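Long-range contacts in aldo-keto Reductase, OXIDOREDUCTASE (Salmonella typhimurium, PDB 5T79), which binds NADPH and, as an aldo-keto reductase, probably reduces aldehydes such as 3-hydroxybutanal to the corresponding alcohols: residues L174-I179 / Q212-G217; H155-G160 / L185-L190; P194-F199 / A283-N288. All blocks are in the same frame, centred on the assembly; numbering follows the deposited sequence.

Contact 1: residues L174-I179 / Q212-G217; sequences LARQAI and QEKGVG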
ATOM      1  N   LEU A 174      15.176  11.855  -5.232  1.00 19.06           N
ATOM      2  CA  LEU A 174      14.722  11.241  -6.490  1.00 19.12           C
ATOM      3  C   LEU A 174      13.221  11.453  -6.670  1.00 19.45           C
ATOM      4  O   LEU A 174      12.773  11.681  -7.796  1.00 17.31           O
ATOM      5  CB  LEU A 174      15.072   9.766  -6.542  1.00 19.86           C
ATOM      6  CG  LEU A 174      15.061   9.176  -7.959  1.00 26.62           C
ATOM      7  CD1 LEU A 174      16.258   9.679  -8.779  1.00 27.66           C
ATOM      8  CD2 LEU A 174      15.086   7.666  -7.894  1.00 30.58           C
ATOM      9  N   ALA A 175      12.442  11.406  -5.561  1.00 15.83           N
ATOM     10  CA  ALA A 175      10.996  11.652  -5.624  1.00 14.70           C
ATOM     11  C   ALA A 175      10.736  13.072  -6.177  1.00 18.01           C
ATOM     12  O   ALA A 175       9.874  13.224  -7.044  1.00 15.67           O
ATOM     13  CB  ALA A 175      10.359  11.474  -4.247  1.00 15.54           C
ATOM     14  N   ARG A 176      11.517  14.094  -5.713  0.67 14.57           N
ATOM     15  CA  ARG A 176      11.377  15.461  -6.219  0.67 15.04           C
ATOM     16  C   ARG A 176      11.567  15.489  -7.747  0.67 19.66           C
ATOM     17  O   ARG A 176      10.729  16.044  -8.461  0.67 18.59           O
ATOM     18  CB  ARG A 176      12.387  16.413  -5.540  0.67 13.49           C
ATOM     19  CG  ARG A 176      12.195  17.869  -5.948  0.67 18.04           C
ATOM     20  CD  ARG A 176      13.230  18.812  -5.340  0.67 18.74           C
ATOM     21  NE  ARG A 176      13.191  18.846  -3.870  0.67 21.53           N
ATOM     22  CZ  ARG A 176      12.369  19.602  -3.145  0.67 35.71           C
ATOM     23  NH1 ARG A 176      11.477  20.386  -3.739  0.67 26.11           N
ATOM     24  NH2 ARG A 176      12.412  19.555  -1.822  0.67 27.85           N
ATOM     25  N   GLN A 177      12.664  14.886  -8.237  1.00 17.47           N
ATOM     26  CA  GLN A 177      12.996  14.863  -9.675  1.00 16.93           C
ATOM     27  C   GLN A 177      11.896  14.198 -10.489  1.00 19.22           C
ATOM     28  O   GLN A 177      11.493  14.742 -11.520  1.00 18.69           O
ATOM     29  CB  GLN A 177      14.303  14.115  -9.922  1.00 19.04           C
ATOM     30  CG  GLN A 177      15.557  14.742  -9.350  1.00 33.51           C
ATOM     31  CD  GLN A 177      16.691  13.763  -9.549  1.00 44.48           C
ATOM     32  OE1 GLN A 177      16.858  13.198 -10.634  1.00 36.45           O
ATOM     33  NE2 GLN A 177      17.417  13.451  -8.482  1.00 33.38           N
ATOM     34  N   ALA A 178      11.386  13.032 -10.003  1.00 15.98           N
ATOM     35  CA  ALA A 178      10.331  12.259 -10.664  1.00 14.38           C
ATOM     36  C   ALA A 178       9.020  13.052 -10.731  1.00 18.62           C
ATOM     37  O   ALA A 178       8.381  13.109 -11.788  1.00 18.00           O
ATOM     38  CB  ALA A 178      10.120  10.942  -9.936  1.00 14.50           C
ATOM     39  N   ILE A 179       8.637  13.690  -9.604  1.00 15.79           N
ATOM     40  CA  ILE A 179       7.406  14.494  -9.527  1.00 14.65           C
ATOM     41  C   ILE A 179       7.496  15.675 -10.519  1.00 18.54           C
ATOM     42  O   ILE A 179       6.537  15.948 -11.254  1.00 17.48           O
ATOM     43  CB  ILE A 179       7.156  14.957  -8.065  1.00 16.58           C
ATOM     44  CG1 ILE A 179       6.703  13.741  -7.211  1.00 16.36           C
ATOM     45  CG2 ILE A 179       6.120  16.110  -7.991  1.00 17.24           C
ATOM     46  CD1 ILE A 179       6.852  13.984  -5.620  1.00 21.47           C
ATOM     47  N   GLN A 212       3.724  16.884   0.680  1.00 16.92           N
ATOM     48  CA  GLN A 212       2.728  17.869   1.048  1.00 17.41           C
ATOM     49  C   GLN A 212       2.913  19.119   0.189  1.00 22.96           C
ATOM     50  O   GLN A 212       1.968  19.689  -0.301  1.00 22.42           O
ATOM     51  CB  GLN A 212       2.891  18.225   2.520  1.00 19.57           C
ATOM     52  CG  GLN A 212       2.203  19.508   2.926  1.00 34.27           C
ATOM     53  CD  GLN A 212       0.716  19.347   3.030  1.00 55.51           C
ATOM     54  OE1 GLN A 212       0.227  18.258   3.285  1.00 53.19           O
ATOM     55  NE2 GLN A 212      -0.016  20.439   2.848  1.00 47.30           N
ATOM     56  N   GLU A 213       4.295  19.746   0.008  1.00 22.22           N
ATOM     57  CA  GLU A 213       4.642  20.787  -0.936  1.00 23.21           C
ATOM     58  C   GLU A 213       3.986  20.575  -2.305  1.00 24.01           C
ATOM     59  O   GLU A 213       3.491  21.508  -2.910  1.00 21.38           O
ATOM     60  CB  GLU A 213       6.153  20.787  -1.101  1.00 25.65           C
ATOM     61  CG  GLU A 213       6.692  21.868  -2.007  1.00 40.19           C
ATOM     62  CD  GLU A 213       8.205  21.853  -2.096  1.00 61.92           C
ATOM     63  OE1 GLU A 213       8.863  20.979  -1.489  1.00 31.40           O
ATOM     64  OE2 GLU A 213       8.723  22.741  -2.797  1.00 63.10           O
ATOM     65  N   LYS A 214       4.358  19.328  -2.806  1.00 19.62           N
ATOM     66  CA  LYS A 214       4.071  19.038  -4.212  1.00 19.03           C
ATOM     67  C   LYS A 214       2.636  18.603  -4.528  1.00 21.69           C
ATOM     68  O   LYS A 214       2.273  18.448  -5.685  1.00 19.84           O
ATOM     69  CB  LYS A 214       5.053  17.995  -4.747  1.00 18.94           C
ATOM     70  CG  LYS A 214       6.502  18.433  -4.769  1.00 25.91           C
ATOM     71  CD  LYS A 214       6.762  19.514  -5.806  1.00 28.34           C
ATOM     72  CE  LYS A 214       8.251  19.777  -5.966  1.00 32.11           C
ATOM     73  NZ  LYS A 214       8.552  20.767  -7.032  1.00 25.23           N
ATOM     74  N   GLY A 215       1.841  18.407  -3.487  1.00 17.71           N
ATOM     75  CA  GLY A 215       0.465  17.959  -3.620  1.00 17.03           C
ATOM     76  C   GLY A 215       0.354  16.513  -4.037  1.00 17.84           C
ATOM     77  O   GLY A 215      -0.562  16.148  -4.780  1.00 15.63           O
ATOM     78  N   VAL A 216       1.279  15.668  -3.539  1.00 14.75           N
ATOM     79  CA  VAL A 216       1.319  14.232  -3.855  1.00 13.35           C
ATOM     80  C   VAL A 216       0.884  13.456  -2.602  1.00 16.27           C
ATOM     81  O   VAL A 216       1.317  13.773  -1.496  1.00 15.90           O
ATOM     82  CB  VAL A 216       2.717  13.792  -4.380  1.00 15.92           C
ATOM     83  CG1 VAL A 216       2.778  12.277  -4.632  1.00 14.86           C
ATOM     84  CG2 VAL A 216       3.076  14.546  -5.672  1.00 16.52           C
ATOM     85  N   GLY A 217       0.038  12.447  -2.795  1.00 12.64           N
ATOM     86  CA  GLY A 217      -0.432  11.626  -1.686  1.00 12.92           C
ATOM     87  C   GLY A 217       0.609  10.626  -1.248  1.00 16.12           C
ATOM     88  O   GLY A 217       1.669  10.485  -1.885  1.00 14.71           O
TER

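Contact 2: residues H155-G160 / L185-L190; sequences HLVRHG and LGTPCL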
ATOM      1  N   HIS A 155       3.077   7.790 -21.007  1.00 13.42           N
ATOM      2  CA  HIS A 155       2.533   7.086 -22.180  1.00 13.14           C
ATOM      3  C   HIS A 155       1.365   6.151 -21.814  1.00 15.98           C
ATOM      4  O   HIS A 155       0.353   6.141 -22.516  1.00 15.26           O
ATOM      5  CB  HIS A 155       3.650   6.265 -22.861  1.00 13.62           C
ATOM      6  CG  HIS A 155       3.175   5.430 -24.003  1.00 15.98           C
ATOM      7  ND1 HIS A 155       2.881   5.988 -25.228  1.00 18.15           N
ATOM      8  CD2 HIS A 155       2.971   4.093 -24.062  1.00 17.52           C
ATOM      9  CE1 HIS A 155       2.514   4.976 -25.999  1.00 18.65           C
ATOM     10  NE2 HIS A 155       2.566   3.814 -25.338  1.00 18.47           N
ATOM     11  N   LEU A 156       1.510   5.372 -20.727  1.00 11.84           N
ATOM     12  CA  LEU A 156       0.511   4.372 -20.309  1.00 11.07           C
ATOM     13  C   LEU A 156      -0.767   5.066 -19.822  1.00 15.00           C
ATOM     14  O   LEU A 156      -1.872   4.564 -20.066  1.00 14.05           O
ATOM     15  CB  LEU A 156       1.107   3.443 -19.234  1.00 10.26           C
ATOM     16  CG  LEU A 156       2.230   2.490 -19.792  1.00 14.49           C
ATOM     17  CD1 LEU A 156       3.047   1.861 -18.645  1.00 14.19           C
ATOM     18  CD2 LEU A 156       1.641   1.380 -20.742  1.00 12.89           C
ATOM     19  N   VAL A 157      -0.630   6.292 -19.276  1.00 10.92           N
ATOM     20  CA  VAL A 157      -1.842   7.052 -18.897  1.00 10.94           C
ATOM     21  C   VAL A 157      -2.505   7.613 -20.168  1.00 15.83           C
ATOM     22  O   VAL A 157      -3.722   7.461 -20.346  1.00 15.73           O
ATOM     23  CB  VAL A 157      -1.489   8.165 -17.872  1.00 13.92           C
ATOM     24  CG1 VAL A 157      -2.629   9.186 -17.717  1.00 14.08           C
ATOM     25  CG2 VAL A 157      -1.199   7.532 -16.522  1.00 12.59           C
ATOM     26  N   ARG A 158      -1.710   8.264 -21.052  1.00 13.28           N
ATOM     27  CA  ARG A 158      -2.283   8.856 -22.280  1.00 15.09           C
ATOM     28  C   ARG A 158      -2.957   7.802 -23.166  1.00 20.25           C
ATOM     29  O   ARG A 158      -3.962   8.105 -23.800  1.00 21.13           O
ATOM     30  CB  ARG A 158      -1.234   9.663 -23.065  1.00 17.63           C
ATOM     31  CG  ARG A 158      -0.864  10.929 -22.269  1.00 21.64           C
ATOM     32  CD  ARG A 158       0.205  11.773 -22.917  1.00 27.92           C
ATOM     33  NE  ARG A 158       0.585  12.855 -22.011  1.00 26.75           N
ATOM     34  CZ  ARG A 158      -0.053  14.017 -21.910  1.00 38.30           C
ATOM     35  NH1 ARG A 158      -1.102  14.279 -22.685  1.00 25.87           N
ATOM     36  NH2 ARG A 158       0.361  14.933 -21.048  1.00 28.10           N
ATOM     37  N   HIS A 159      -2.463   6.573 -23.143  0.59 18.95           N
ATOM     38  CA  HIS A 159      -3.031   5.547 -24.002  0.59 20.13           C
ATOM     39  C   HIS A 159      -3.960   4.588 -23.206  0.59 23.74           C
ATOM     40  O   HIS A 159      -4.247   3.474 -23.651  0.59 24.78           O
ATOM     41  CB  HIS A 159      -1.912   4.867 -24.795  0.59 21.88           C
ATOM     42  CG  HIS A 159      -1.316   5.865 -25.743  0.59 26.32           C
ATOM     43  ND1 HIS A 159      -1.983   6.240 -26.906  0.59 29.55           N
ATOM     44  CD2 HIS A 159      -0.266   6.698 -25.563  0.59 27.80           C
ATOM     45  CE1 HIS A 159      -1.267   7.221 -27.426  0.59 29.43           C
ATOM     46  NE2 HIS A 159      -0.217   7.520 -26.663  0.59 28.94           N
ATOM     47  N   GLY A 160      -4.507   5.122 -22.109  1.00 18.06           N
ATOM     48  CA  GLY A 160      -5.593   4.559 -21.312  1.00 18.15           C
ATOM     49  C   GLY A 160      -5.426   3.230 -20.608  1.00 19.38           C
ATOM     50  O   GLY A 160      -6.438   2.589 -20.288  1.00 19.45           O
ATOM     51  N   LEU A 185       5.545  16.786 -17.947  1.00 20.19           N
ATOM     52  CA  LEU A 185       4.982  15.919 -18.986  1.00 19.66           C
ATOM     53  C   LEU A 185       3.448  16.054 -19.076  1.00 24.16           C
ATOM     54  O   LEU A 185       2.875  15.761 -20.120  1.00 24.41           O
ATOM     55  CB  LEU A 185       5.372  14.450 -18.758  1.00 18.08           C
ATOM     56  CG  LEU A 185       6.824  14.063 -19.110  1.00 21.77           C
ATOM     57  CD1 LEU A 185       7.119  12.610 -18.679  1.00 19.80           C
ATOM     58  CD2 LEU A 185       7.110  14.245 -20.615  1.00 25.38           C
ATOM     59  N   GLY A 186       2.809  16.509 -18.008  1.00 18.52           N
ATOM     60  CA  GLY A 186       1.359  16.693 -17.992  1.00 18.73           C
ATOM     61  C   GLY A 186       0.576  15.552 -17.372  1.00 20.71           C
ATOM     62  O   GLY A 186      -0.650  15.511 -17.479  1.00 21.00           O
ATOM     63  N   THR A 187       1.266  14.611 -16.718  1.00 16.57           N
ATOM     64  CA  THR A 187       0.642  13.488 -16.018  1.00 15.84           C
ATOM     65  C   THR A 187       1.149  13.590 -14.580  1.00 19.50           C
ATOM     66  O   THR A 187       2.166  12.974 -14.270  1.00 18.22           O
ATOM     67  CB  THR A 187       0.984  12.145 -16.699  1.00 19.94           C
ATOM     68  OG1 THR A 187       0.463  12.165 -18.016  1.00 19.45           O
ATOM     69  CG2 THR A 187       0.423  10.943 -15.930  1.00 17.73           C
ATOM     70  N   PRO A 188       0.544  14.436 -13.723  1.00 17.09           N
ATOM     71  CA  PRO A 188       1.105  14.620 -12.367  1.00 16.31           C
ATOM     72  C   PRO A 188       1.103  13.352 -11.528  1.00 19.04           C
ATOM     73  O   PRO A 188       0.147  12.569 -11.576  1.00 17.86           O
ATOM     74  CB  PRO A 188       0.215  15.698 -11.727  1.00 18.76           C
ATOM     75  CG  PRO A 188      -0.955  15.824 -12.586  1.00 24.53           C
ATOM     76  CD  PRO A 188      -0.627  15.305 -13.957  1.00 20.23           C
ATOM     77  N   CYS A 189       2.195  13.143 -10.774  1.00 14.80           N
ATOM     78  CA  CYS A 189       2.318  11.988  -9.888  1.00 13.71           C
ATOM     79  C   CYS A 189       1.180  11.997  -8.872  1.00 16.47           C
ATOM     80  O   CYS A 189       1.037  12.967  -8.147  1.00 15.60           O
ATOM     81  CB  CYS A 189       3.667  12.018  -9.180  1.00 13.63           C
ATOM     82  SG  CYS A 189       3.995  10.544  -8.200  1.00 16.74           S
ATOM     83  N   LEU A 190       0.387  10.936  -8.808  1.00 13.18           N
ATOM     84  CA  LEU A 190      -0.714  10.921  -7.836  1.00 12.65           C
ATOM     85  C   LEU A 190      -0.229  10.652  -6.424  1.00 14.35           C
ATOM     86  O   LEU A 190      -0.738  11.248  -5.459  1.00 13.33           O
ATOM     87  CB  LEU A 190      -1.766   9.829  -8.215  1.00 12.21           C
ATOM     88  CG  LEU A 190      -2.945   9.655  -7.220  1.00 13.68           C
ATOM     89  CD1 LEU A 190      -3.880  10.850  -7.265  1.00 14.58           C
ATOM     90  CD2 LEU A 190      -3.763   8.370  -7.482  1.00 11.66           C
TER

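Contact 3: residues P194-F199 / A283-N288; sequences PKYSLF and AWVLRN. With SO4 (sulfate ion), chain B.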
ATOM      1  N   PRO A 194       5.839   4.708   0.253  1.00 12.66           N
ATOM      2  CA  PRO A 194       7.060   4.394   1.006  1.00 12.01           C
ATOM      3  C   PRO A 194       6.811   3.388   2.127  1.00 15.97           C
ATOM      4  O   PRO A 194       5.682   3.266   2.631  1.00 15.11           O
ATOM      5  CB  PRO A 194       7.399   5.742   1.656  1.00 13.40           C
ATOM      6  CG  PRO A 194       6.011   6.377   1.949  1.00 17.24           C
ATOM      7  CD  PRO A 194       5.021   5.720   0.957  1.00 13.49           C
ATOM      8  N   LYS A 195       7.892   2.745   2.607  1.00 12.61           N
ATOM      9  CA  LYS A 195       7.796   1.926   3.812  1.00 12.26           C
ATOM     10  C   LYS A 195       7.741   2.890   4.999  1.00 17.33           C
ATOM     11  O   LYS A 195       8.582   3.796   5.067  1.00 16.60           O
ATOM     12  CB  LYS A 195       9.017   0.987   3.914  1.00 14.54           C
ATOM     13  CG  LYS A 195       8.933  -0.007   5.050  1.00 22.59           C
ATOM     14  CD  LYS A 195      10.175  -0.912   5.033  1.00 27.10           C
ATOM     15  CE  LYS A 195       9.848  -2.295   4.521  1.00 41.18           C
ATOM     16  NZ  LYS A 195      11.076  -3.099   4.262  1.00 55.38           N
ATOM     17  N   TYR A 196       6.727   2.757   5.894  1.00 14.44           N
ATOM     18  CA  TYR A 196       6.599   3.650   7.057  1.00 13.51           C
ATOM     19  C   TYR A 196       5.880   2.962   8.197  1.00 17.17           C
ATOM     20  O   TYR A 196       4.773   2.449   8.023  1.00 15.21           O
ATOM     21  CB  TYR A 196       5.866   4.962   6.680  1.00 13.99           C
ATOM     22  CG  TYR A 196       5.705   6.003   7.785  1.00 15.41           C
ATOM     23  CD1 TYR A 196       6.706   6.211   8.736  1.00 16.84           C
ATOM     24  CD2 TYR A 196       4.617   6.871   7.792  1.00 17.01           C
ATOM     25  CE1 TYR A 196       6.614   7.248   9.678  1.00 15.97           C
ATOM     26  CE2 TYR A 196       4.495   7.880   8.747  1.00 18.25           C
ATOM     27  CZ  TYR A 196       5.498   8.073   9.680  1.00 20.69           C
ATOM     28  OH  TYR A 196       5.365   9.096  10.586  1.00 20.89           O
ATOM     29  N   SER A 197       6.521   2.962   9.373  1.00 15.11           N
ATOM     30  CA  SER A 197       5.973   2.389  10.619  1.00 15.50           C
ATOM     31  C   SER A 197       6.712   2.959  11.799  1.00 17.57           C
ATOM     32  O   SER A 197       7.678   3.688  11.603  1.00 17.41           O
ATOM     33  CB  SER A 197       6.114   0.863  10.626  1.00 17.75           C
ATOM     34  OG  SER A 197       7.465   0.479  10.868  1.00 19.43           O
ATOM     35  N   LEU A 198       6.324   2.573  13.025  1.00 15.81           N
ATOM     36  CA  LEU A 198       7.057   2.983  14.237  1.00 15.86           C
ATOM     37  C   LEU A 198       8.547   2.591  14.165  1.00 20.62           C
ATOM     38  O   LEU A 198       9.399   3.297  14.714  1.00 20.34           O
ATOM     39  CB  LEU A 198       6.430   2.338  15.477  1.00 15.39           C
ATOM     40  CG  LEU A 198       5.115   2.956  15.954  1.00 18.31           C
ATOM     41  CD1 LEU A 198       4.283   1.943  16.736  1.00 18.23           C
ATOM     42  CD2 LEU A 198       5.386   4.144  16.870  1.00 19.19           C
ATOM     43  N   PHE A 199       8.849   1.481  13.479  1.00 16.26           N
ATOM     44  CA  PHE A 199      10.204   0.949  13.365  1.00 17.73           C
ATOM     45  C   PHE A 199      10.929   1.406  12.085  1.00 22.52           C
ATOM     46  O   PHE A 199      12.087   1.038  11.870  1.00 22.35           O
ATOM     47  CB  PHE A 199      10.158  -0.594  13.421  1.00 19.41           C
ATOM     48  CG  PHE A 199       9.832  -1.174  14.784  1.00 21.32           C
ATOM     49  CD1 PHE A 199      10.036  -0.433  15.947  1.00 25.33           C
ATOM     50  CD2 PHE A 199       9.388  -2.487  14.907  1.00 23.98           C
ATOM     51  CE1 PHE A 199       9.759  -0.978  17.205  1.00 26.85           C
ATOM     52  CE2 PHE A 199       9.126  -3.039  16.162  1.00 27.26           C
ATOM     53  CZ  PHE A 199       9.329  -2.283  17.307  1.00 26.32           C
ATOM     54  N   ALA A 283      -2.734   3.631  13.688  1.00 16.40           N
ATOM     55  CA  ALA A 283      -3.171   4.965  14.094  1.00 15.84           C
ATOM     56  C   ALA A 283      -1.990   5.933  14.102  1.00 20.15           C
ATOM     57  O   ALA A 283      -2.120   7.071  13.653  1.00 20.94           O
ATOM     58  CB  ALA A 283      -3.768   4.880  15.493  1.00 17.28           C
ATOM     59  N   TRP A 284      -0.825   5.469  14.606  1.00 17.32           N
ATOM     60  CA  TRP A 284       0.372   6.295  14.726  1.00 17.56           C
ATOM     61  C   TRP A 284       0.834   6.800  13.357  1.00 19.12           C
ATOM     62  O   TRP A 284       1.256   7.940  13.264  1.00 19.12           O
ATOM     63  CB  TRP A 284       1.495   5.530  15.440  1.00 16.98           C
ATOM     64  CG  TRP A 284       2.749   6.333  15.661  1.00 18.57           C
ATOM     65  CD1 TRP A 284       3.054   7.097  16.751  1.00 22.50           C
ATOM     66  CD2 TRP A 284       3.874   6.423  14.781  1.00 18.44           C
ATOM     67  NE1 TRP A 284       4.304   7.655  16.604  1.00 21.97           N
ATOM     68  CE2 TRP A 284       4.835   7.247  15.409  1.00 22.76           C
ATOM     69  CE3 TRP A 284       4.183   5.857  13.528  1.00 19.26           C
ATOM     70  CZ2 TRP A 284       6.078   7.529  14.825  1.00 22.17           C
ATOM     71  CZ3 TRP A 284       5.402   6.155  12.941  1.00 20.94           C
ATOM     72  CH2 TRP A 284       6.321   7.002  13.571  1.00 22.63           C
ATOM     73  N   VAL A 285       0.733   5.986  12.305  1.00 15.73           N
ATOM     74  CA  VAL A 285       1.163   6.397  10.962  1.00 16.23           C
ATOM     75  C   VAL A 285       0.365   7.640  10.473  1.00 18.92           C
ATOM     76  O   VAL A 285       0.946   8.501   9.804  1.00 18.84           O
ATOM     77  CB  VAL A 285       1.079   5.224   9.952  1.00 20.13           C
ATOM     78  CG1 VAL A 285       1.248   5.712   8.515  1.00 19.66           C
ATOM     79  CG2 VAL A 285       2.113   4.140  10.283  1.00 20.13           C
ATOM     80  N   LEU A 286      -0.926   7.751  10.831  1.00 17.07           N
ATOM     81  CA  LEU A 286      -1.770   8.887  10.388  1.00 18.25           C
ATOM     82  C   LEU A 286      -1.860  10.044  11.418  1.00 24.05           C
ATOM     83  O   LEU A 286      -2.643  10.973  11.213  1.00 23.64           O
ATOM     84  CB  LEU A 286      -3.205   8.399  10.101  1.00 18.91           C
ATOM     85  CG  LEU A 286      -3.395   7.222   9.118  1.00 23.02           C
ATOM     86  CD1 LEU A 286      -4.865   6.844   9.035  1.00 23.93           C
ATOM     87  CD2 LEU A 286      -2.910   7.573   7.721  1.00 23.77           C
ATOM     88  N   ARG A 287      -1.070  10.000  12.499  1.00 21.42           N
ATOM     89  CA  ARG A 287      -1.168  10.986  13.604  1.00 22.12           C
ATOM     90  C   ARG A 287      -0.940  12.461  13.198  1.00 27.27           C
ATOM     91  O   ARG A 287      -1.460  13.356  13.880  1.00 27.69           O
ATOM     92  CB  ARG A 287      -0.202  10.620  14.738  1.00 18.70           C
ATOM     93  CG  ARG A 287       1.268  10.973  14.462  1.00 19.01           C
ATOM     94  CD  ARG A 287       2.236  10.271  15.396  1.00 22.74           C
ATOM     95  NE  ARG A 287       3.612  10.671  15.108  1.00 21.06           N
ATOM     96  CZ  ARG A 287       4.312  10.271  14.051  1.00 30.16           C
ATOM     97  NH1 ARG A 287       5.546  10.716  13.860  1.00 24.17           N
ATOM     98  NH2 ARG A 287       3.787   9.411  13.183  1.00 19.62           N
ATOM     99  N   ASN A 288      -0.121  12.719  12.156  1.00 22.08           N
ATOM    100  CA  ASN A 288       0.203  14.096  11.746  1.00 22.52           C
ATOM    101  C   ASN A 288      -0.599  14.557  10.530  1.00 25.37           C
ATOM    102  O   ASN A 288      -0.316  15.624   9.984  1.00 25.16           O
ATOM    103  CB  ASN A 288       1.702  14.229  11.476  1.00 23.49           C
ATOM    104  CG  ASN A 288       2.513  14.126  12.745  1.00 31.91           C
ATOM    105  OD1 ASN A 288       2.205  14.773  13.741  1.00 27.48           O
ATOM    106  ND2 ASN A 288       3.571  13.319  12.735  1.00 21.73           N
TER
HETATM  107  S   SO4 B 401       5.771  13.197  16.353  0.66 36.52           S
HETATM  108  O1  SO4 B 401       6.852  12.381  15.812  0.66 39.63           O
HETATM  109  O2  SO4 B 401       4.874  12.313  17.080  0.66 31.23           O
HETATM  110  O3  SO4 B 401       6.356  14.163  17.282  0.66 39.20           O
HETATM  111  O4  SO4 B 401       5.142  13.901  15.243  0.66 31.17           O
HETATM  112  O   HOH W   1       4.101  11.671  10.203  1.00 22.41           O

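Contact 1: residues L174-I179 / Q212-G217
I179 lays CG2 on the aliphatic part of K214 and brings CD1 to V216. Their helices, 172-185 and 207-214, lie side by side on the outside of the TIM barrel. I179 CG2 comes within 3.9 Å of K214 CB, with CG and CD of the same lysine close by, and the two side chains cross obliquely. On the other branch CD1, nearly anti to CA (chi2 162°), reaches V216 CG2 at 3.8 Å. G215, with positive phi, ends helix 207-214, and V216 follows it with its CB toward I179, just before strand 217-220. L211 adds to this apolar layer, touching both I179 and V216, while C189 also touches I179. Further out the contact is polar and weaker. E213 OE1 lies near the plane of the R176 guanidinium, at its edge, 3.5 Å from NH1, a long salt bridge with guanidinium and carboxylate planes 61° apart. R176 has a second conformer, so this link is doubtful. K214 bends at chi2 (-69°), which turns CD back beside I179 CG2. Its NZ forms a salt bridge with D180 OD1, while R176 NH1, a like charge, lies 4.4 Å from that nitrogen.

Contact 2: residues H155-G160 / L185-L190
The R158 guanidinium meets L185 O and G186 CA at its edge, near its plane, while T187 OG1 approaches it obliquely. NH2 donates to L185 O at 2.8 Å, a short but bent bond (N-H...O 133°) in which the oxygen is tilted out of the guanidinium plane. The donor, in turn, stays close to the plane of the carbonyl. The carbonyl belongs to the last residue of helix 172-185, so the guanidinium lies at the C-terminal end of that helix, where the partial negative charge would probably favour it. G186 then turns the chain with positive phi in a Schellman motif, its CA 3.7 Å from R158 NH2. R158 is extended from CG to NE, long enough to span from its own helix to the end of the next.

D154 OD1 forms a salt bridge with R158 NE and a hydrogen bond with T187 OG1, tying the arginine to the loop through one shared oxygen. T187 OG1, anti to the carbonyl carbon (chi1 -62°), leaves CG2 anti to the backbone N, where it meets V157 tip to tip, 3.8 Å from V157 CG2. The apolar touch is therefore carried by one threonine methyl.

Helix 146-158 ends nearby in its own Schellman motif: G160 has positive phi, G160 N bonds to V157 O and K161 N to L156 O. H155, a zinc ligand in a structure of this protein though no zinc is bound here, points its CB away from 185-190. V157 and T187 both rest on V165 of strand 162-168, so the contact bridges the ends of helices 146-158 and 172-185 on the outside of the barrel, just before strand 191-193.

Contact 3: residues P194-F199 / A283-N288
L198 presses CD2 onto one face of the W284 indole, and R287 NH2 lies over the opposite face. The methyl forms a CH-pi contact, 3.4 Å from the centroid of the five-membered ring and 9° off its normal. Y196 joins obliquely, its CE1 3.6 Å from W284 CZ3 and the ring planes 54° apart; on the other side of its ring CD2 is 3.6 Å from V285 CG1, the two side chains running past each other in opposite directions. The Y196 carbonyl oxygen is buried here without a polar partner. These side chains join the loop after strand 191-193 to helix 277-285 and the residues after it in the TIM barrel. S197 OG accepts from F199 N in an ST turn, and the S197 side chain lies about 7 Å from the bound NADPH.

Towards the solvent the packing gives way to polar contacts. The R287 guanidinium is sandwiched between W284 CZ2 and N288 ND2. Its NH2 donates to both Y196 OH, at 3.1 Å, and W284 O. E204 binds R287 NH1 in a salt bridge and the Y196 hydroxyl by hydrogen bond. A sulfate ion, probably from the crystallisation liquor, accepts from R287 NE at 2.9 Å to O2, from R287 NH1 through O1 and from N288 ND2 through O4. One water donates to Y196 OH, 2.9 Å away, and accepts from N288 ND2.

Contact 3 is the buried one, built on aromatic and CH-pi packing near the cofactor; contact 2 is a surface contact of one arginine bond and a small methyl contact, and contact 1 is intermediate, apolar inside and charged at its exterior. Contacts 1 and 2 share helix 172-185 and touch: G217 N probably donates to L190 O, and I179 packs on C189. Contact 3 lies about 19 Å from contact 1 and about 29 Å from contact 2, between centres, though 190 and 194 are close in sequence. An arginine marks the polar side of each: paired doubtfully in contact 1, set on a helix-end carbonyl in contact 2, bound on several sides in contact 3.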